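PDB 2PY5: DNA polymerase from Bacillus phage phi29, which replicates the viral genome by protein-primed, strand-displacing DNA synthesis with high processivity and fidelity, and proofreads with a 3'-5' exonuclease. Local coordinates for residues Val222-Tyr226 / Ala394-Asp398; Pro282-Gln286 / Gly430-Thr434. The protein carries 2 engineered substitutions. All coordinates share one frame; numbering follows the deposited sequence.

Along the chain the segments come in the order 222-226, 282-286, 394-398 and 430-434, so the two contacts cross rather than nest. Contact 1 closes a loop of 167 intervening residues, bringing the end of helix 216-223, in the DNA-binding region between the exonuclease and polymerization domains, against the loop after helix 390-393. Contact 2 starts within that loop and ends beyond it, spanning 143 residues to join strand 283-294 to helix 427-447. Their centres lie about 12 Å apart, and V431 is shared by both: its methyls pack against V222 O and A225 O of contact 1, and CG1 also meets I285 in contact 2.

Contact 1: residues Val222-Tyr226 / Ala394-Asp398; sequences VRYAY and ASNPD. With nucleotides of chain C.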
# COMPACT_ATOMS: atom_id res chain seq x y z
N VAL F 222 9.62 20.41 -1.93
CA VAL F 222 9.07 19.54 -2.96
C VAL F 222 7.94 18.67 -2.37
O VAL F 222 6.90 18.49 -2.98
CB VAL F 222 10.17 18.65 -3.61
CG1 VAL F 222 9.58 17.67 -4.63
CG2 VAL F 222 11.23 19.54 -4.30
N ARG F 223 8.18 18.15 -1.16
CA ARG F 223 7.28 17.20 -0.53
C ARG F 223 5.91 17.82 -0.21
O ARG F 223 4.90 17.12 -0.20
CB ARG F 223 7.93 16.63 0.72
CG ARG F 223 7.11 15.60 1.51
CD ARG F 223 7.92 14.99 2.67
NE ARG F 223 9.16 14.48 2.12
CZ ARG F 223 9.28 13.38 1.41
NH1 ARG F 223 8.25 12.54 1.27
NH2 ARG F 223 10.45 13.09 0.88
N TYR F 224 5.88 19.13 0.00
CA TYR F 224 4.59 19.80 0.21
C TYR F 224 3.65 19.59 -0.98
O TYR F 224 2.43 19.69 -0.82
CB TYR F 224 4.74 21.30 0.45
CG TYR F 224 5.50 21.73 1.68
CD1 TYR F 224 6.43 22.74 1.62
CD2 TYR F 224 5.28 21.12 2.91
CE1 TYR F 224 7.13 23.15 2.73
CE2 TYR F 224 5.99 21.53 4.04
CZ TYR F 224 6.91 22.53 3.94
OH TYR F 224 7.62 22.97 5.06
N ALA F 225 4.22 19.35 -2.16
CA ALA F 225 3.45 19.16 -3.37
C ALA F 225 3.11 17.69 -3.65
O ALA F 225 2.50 17.40 -4.69
CB ALA F 225 4.23 19.77 -4.59
N TYR F 226 3.53 16.77 -2.77
CA TYR F 226 3.30 15.33 -2.99
C TYR F 226 1.94 14.94 -2.45
O TYR F 226 1.65 15.13 -1.26
CB TYR F 226 4.40 14.51 -2.31
CG TYR F 226 4.39 13.01 -2.63
CD1 TYR F 226 4.34 12.56 -3.92
CD2 TYR F 226 4.51 12.06 -1.62
CE1 TYR F 226 4.34 11.21 -4.22
CE2 TYR F 226 4.53 10.71 -1.91
CZ TYR F 226 4.47 10.29 -3.23
OH TYR F 226 4.50 8.94 -3.56
N ALA F 394 9.72 9.33 -3.63
CA ALA F 394 9.37 10.28 -2.62
C ALA F 394 9.57 9.79 -1.17
O ALA F 394 9.03 10.36 -0.25
CB ALA F 394 7.92 10.74 -2.83
N SER F 395 10.43 8.79 -1.00
CA SER F 395 10.84 8.31 0.31
C SER F 395 11.25 9.48 1.19
O SER F 395 12.02 10.34 0.77
CB SER F 395 12.04 7.37 0.16
OG SER F 395 11.70 6.18 -0.53
N ASN F 396 10.76 9.50 2.43
CA ASN F 396 11.01 10.60 3.31
C ASN F 396 12.40 10.45 3.92
O ASN F 396 12.70 9.42 4.55
CB ASN F 396 9.94 10.63 4.43
CG ASN F 396 9.81 11.97 5.12
OD1 ASN F 396 8.69 12.50 5.32
ND2 ASN F 396 10.91 12.54 5.51
N PRO F 397 13.26 11.47 3.77
CA PRO F 397 14.62 11.38 4.31
C PRO F 397 14.66 11.36 5.84
O PRO F 397 15.66 10.97 6.41
CB PRO F 397 15.30 12.63 3.75
CG PRO F 397 14.17 13.59 3.52
CD PRO F 397 13.03 12.76 3.07
N ASP F 398 13.59 11.80 6.51
CA ASP F 398 13.46 11.65 7.98
C ASP F 398 13.10 10.21 8.33
O ASP F 398 11.95 9.79 8.13
CB ASP F 398 12.41 12.61 8.51
CG ASP F 398 12.31 12.60 10.02
OD1 ASP F 398 11.43 13.33 10.56
OD2 ASP F 398 13.08 11.86 10.65
P DT C 6 5.31 11.60 3.52
OP1 DT C 6 5.44 12.91 2.86
OP2 DT C 6 6.44 10.97 4.27
O5' DT C 6 4.08 11.65 4.54
C5' DT C 6 2.88 12.33 4.21
C4' DT C 6 1.96 12.28 5.41
O4' DT C 6 1.49 10.92 5.55
C3' DT C 6 2.62 12.66 6.75
O3' DT C 6 1.77 13.48 7.56
C2' DT C 6 2.89 11.30 7.40
C1' DT C 6 1.74 10.46 6.86
N1 DT C 6 1.99 8.96 6.82
C2 DT C 6 0.99 8.12 7.28
O2 DT C 6 -0.07 8.53 7.72
N3 DT C 6 1.30 6.78 7.20
C4 DT C 6 2.46 6.20 6.72
O4 DT C 6 2.62 4.98 6.70
C5 DT C 6 3.46 7.14 6.25
C7 DT C 6 4.77 6.64 5.71
C6 DT C 6 3.18 8.45 6.32
P DT C 5 8.26 6.60 3.33
OP1 DT C 5 9.26 7.59 3.77
OP2 DT C 5 7.88 5.51 4.29
O5' DT C 5 6.94 7.32 2.84
C5' DT C 5 7.06 8.32 1.84
C4' DT C 5 5.68 8.71 1.39
O4' DT C 5 4.99 7.55 0.88
C3' DT C 5 4.81 9.24 2.52
O3' DT C 5 4.77 10.63 2.37
C2' DT C 5 3.43 8.62 2.34
C1' DT C 5 3.65 7.48 1.35
N1 DT C 5 3.42 6.10 1.91
C2 DT C 5 2.20 5.51 1.71
O2 DT C 5 1.29 6.07 1.12
N3 DT C 5 2.08 4.24 2.22
C4 DT C 5 3.04 3.51 2.90
O4 DT C 5 2.84 2.37 3.33
C5 DT C 5 4.30 4.17 3.08
C7 DT C 5 5.43 3.48 3.81
C6 DT C 5 4.43 5.41 2.58
P DC C 4 10.68 0.51 1.72
OP1 DC C 4 9.31 -0.03 1.65
OP2 DC C 4 11.78 -0.09 0.89
O5' DC C 4 10.73 2.06 1.40
C5' DC C 4 9.76 2.90 1.97
C4' DC C 4 9.24 3.85 0.91
O4' DC C 4 8.57 3.12 -0.15
C3' DC C 4 8.19 4.81 1.44
O3' DC C 4 8.83 5.91 2.02
C2' DC C 4 7.43 5.18 0.18
C1' DC C 4 7.43 3.85 -0.56
N1 DC C 4 6.19 3.08 -0.32
C2 DC C 4 4.99 3.55 -0.89
O2 DC C 4 4.99 4.60 -1.55
N3 DC C 4 3.84 2.86 -0.70
C4 DC C 4 3.86 1.73 0.01
N4 DC C 4 2.70 1.08 0.16
C5 DC C 4 5.06 1.23 0.60
C6 DC C 4 6.19 1.92 0.42
O HOH W 1 7.13 8.77 -4.97
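R223 and Y226 grip the loop at A394 from the two ends of a type I beta turn, with Y226 being the tyrosine of the YxGG motif between the exonuclease and polymerization domains. R223 NH1 gives A394 O a nearly straight hydrogen bond of 2.8 Å (163°), with the oxygen lying in the guanidinium plane. The same nitrogen bonds OP1 of DT6 of chain C at 3.2 Å, so arginine suits this place: one planar, charged group links a backbone carbonyl to a DNA phosphate. NH2 adds weak bonds to A394 O and to S395 O, while the CA of N396 lies over one guanidinium face, 3.5 Å from NH2.

Beside this polar clasp, the small methyl of A394 sits on the face of the Y226 ring, a CH-pi contact with CB 3.6 Å from the ring centroid. The edge of that ring borders the sugar of DT5 of chain C. A water joins the two segments as well, bonded to Y226 OH and weakly to A394 N.

Farther out, R223 extends with CG anti to its own N (chi1 -180°) and then bends at chi3 (-53°), which carries the guanidinium round to the loop. D219, on the same helix, holds NH2 in a salt bridge and helps fix its orientation. P397 packs on L216 and D219 of that helix, and S395 OG turns back to K392 O. The loop leads into TPR2 and itself binds the single-stranded DNA: N396 N donates to OP1 of DT5 of chain C at 2.8 Å.

Contact 2: residues Pro282-Gln286 / Gly430-Thr434; sequences PLHIQ and GVFIT
Strand 283-286 passes helix 430-434 almost at right angles (98°), their axes 10.6 Å apart at closest approach, a spacing filled by side chains with no hydrogen bond between the two. This is helix-on-sheet packing within the polymerization region, where the TPR1 insertion meets a palm helix that carries T434 and R438, probably involved in binding template-primer structures; T434 OG1 is bonded to R227 O. F432 contributes the largest share, a long, flat, apolar side chain suited to reach from helix to strand. L283 CD1 covers one face of its ring, 4.2 Å from the centroid, and L283 CB meets F432 CZ at 3.8 Å. At the ring edge, CZ comes within 3.4 Å of H284 O, so the weakly positive C-H of CZ probably faces the carbonyl oxygen.

With CG1 anti to its carbonyl carbon (chi1 -70°), branched I285 brings CD1 to V431 CG1 at 4.1 Å, while its CG1 lies 4.2 Å from F432 CE1. CB of H284 leaves the backbone away from the helix, and its imidazole stacks on Y275.

Strand 283-294 is held on one side by strand 340-356, through backbone bonds of L283 with F353 and I285 with L351, and on the other by strand 324-329. F432 also touches N330 of helix 330-339 and P264 of strand 263-265, so its ring lies between helix 427-447 and this antiparallel sheet.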
# COMPACT_ATOMS: atom_id res chain seq x y z
N PRO F 282 10.90 23.20 -17.94
CA PRO F 282 9.48 23.37 -18.31
C PRO F 282 8.44 22.87 -17.28
O PRO F 282 7.22 23.11 -17.49
CB PRO F 282 9.39 22.55 -19.59
CG PRO F 282 10.33 21.43 -19.36
CD PRO F 282 11.50 22.06 -18.65
N LEU F 283 8.90 22.22 -16.21
CA LEU F 283 8.04 21.78 -15.11
C LEU F 283 8.37 22.60 -13.88
O LEU F 283 9.50 23.02 -13.67
CB LEU F 283 8.24 20.30 -14.77
CG LEU F 283 7.91 19.28 -15.86
CD1 LEU F 283 8.15 17.88 -15.36
CD2 LEU F 283 6.48 19.45 -16.41
N HIS F 284 7.37 22.82 -13.02
CA HIS F 284 7.65 23.56 -11.80
C HIS F 284 6.68 23.21 -10.69
O HIS F 284 5.64 22.62 -10.93
CB HIS F 284 7.67 25.08 -12.04
CG HIS F 284 6.32 25.73 -12.24
ND1 HIS F 284 5.66 25.72 -13.44
CD2 HIS F 284 5.57 26.48 -11.40
CE1 HIS F 284 4.51 26.39 -13.32
NE2 HIS F 284 4.44 26.86 -12.08
N ILE F 285 7.09 23.58 -9.49
CA ILE F 285 6.24 23.54 -8.28
C ILE F 285 6.14 24.99 -7.84
O ILE F 285 7.15 25.66 -7.69
CB ILE F 285 6.83 22.62 -7.19
CG1 ILE F 285 6.74 21.16 -7.63
CG2 ILE F 285 6.08 22.81 -5.84
CD1 ILE F 285 7.54 20.18 -6.75
N GLN F 286 4.90 25.45 -7.65
CA GLN F 286 4.61 26.85 -7.28
C GLN F 286 4.03 26.87 -5.88
O GLN F 286 3.05 26.17 -5.62
CB GLN F 286 3.61 27.45 -8.27
CG GLN F 286 3.20 28.90 -8.01
CD GLN F 286 4.32 29.89 -8.31
OE1 GLN F 286 4.74 30.05 -9.48
NE2 GLN F 286 4.79 30.59 -7.27
N GLY F 430 8.20 11.61 -7.79
CA GLY F 430 6.95 11.16 -7.17
C GLY F 430 5.84 12.19 -7.30
O GLY F 430 4.69 11.87 -7.63
N VAL F 431 6.18 13.45 -7.04
CA VAL F 431 5.20 14.54 -7.12
C VAL F 431 4.52 14.54 -8.49
O VAL F 431 3.29 14.63 -8.60
CB VAL F 431 5.87 15.91 -6.86
CG1 VAL F 431 4.98 17.05 -7.32
CG2 VAL F 431 6.26 16.03 -5.36
N PHE F 432 5.32 14.44 -9.56
CA PHE F 432 4.76 14.52 -10.89
C PHE F 432 4.12 13.24 -11.41
O PHE F 432 3.18 13.29 -12.20
CB PHE F 432 5.83 15.03 -11.86
CG PHE F 432 5.96 16.52 -11.82
CD1 PHE F 432 6.79 17.14 -10.89
CD2 PHE F 432 5.21 17.31 -12.67
CE1 PHE F 432 6.88 18.53 -10.86
CE2 PHE F 432 5.30 18.70 -12.62
CZ PHE F 432 6.13 19.30 -11.71
N ILE F 433 4.58 12.10 -10.94
CA ILE F 433 3.94 10.85 -11.36
C ILE F 433 2.51 10.83 -10.84
O ILE F 433 1.57 10.53 -11.60
CB ILE F 433 4.73 9.62 -10.94
CG1 ILE F 433 6.01 9.48 -11.78
CG2 ILE F 433 3.86 8.34 -11.10
CD1 ILE F 433 7.02 8.49 -11.22
N THR F 434 2.31 11.18 -9.56
CA THR F 434 0.94 11.17 -9.01
C THR F 434 0.11 12.33 -9.58
O THR F 434 -1.10 12.17 -9.82
CB THR F 434 0.93 11.17 -7.50
OG1 THR F 434 1.49 12.39 -7.00
CG2 THR F 434 1.68 9.97 -6.93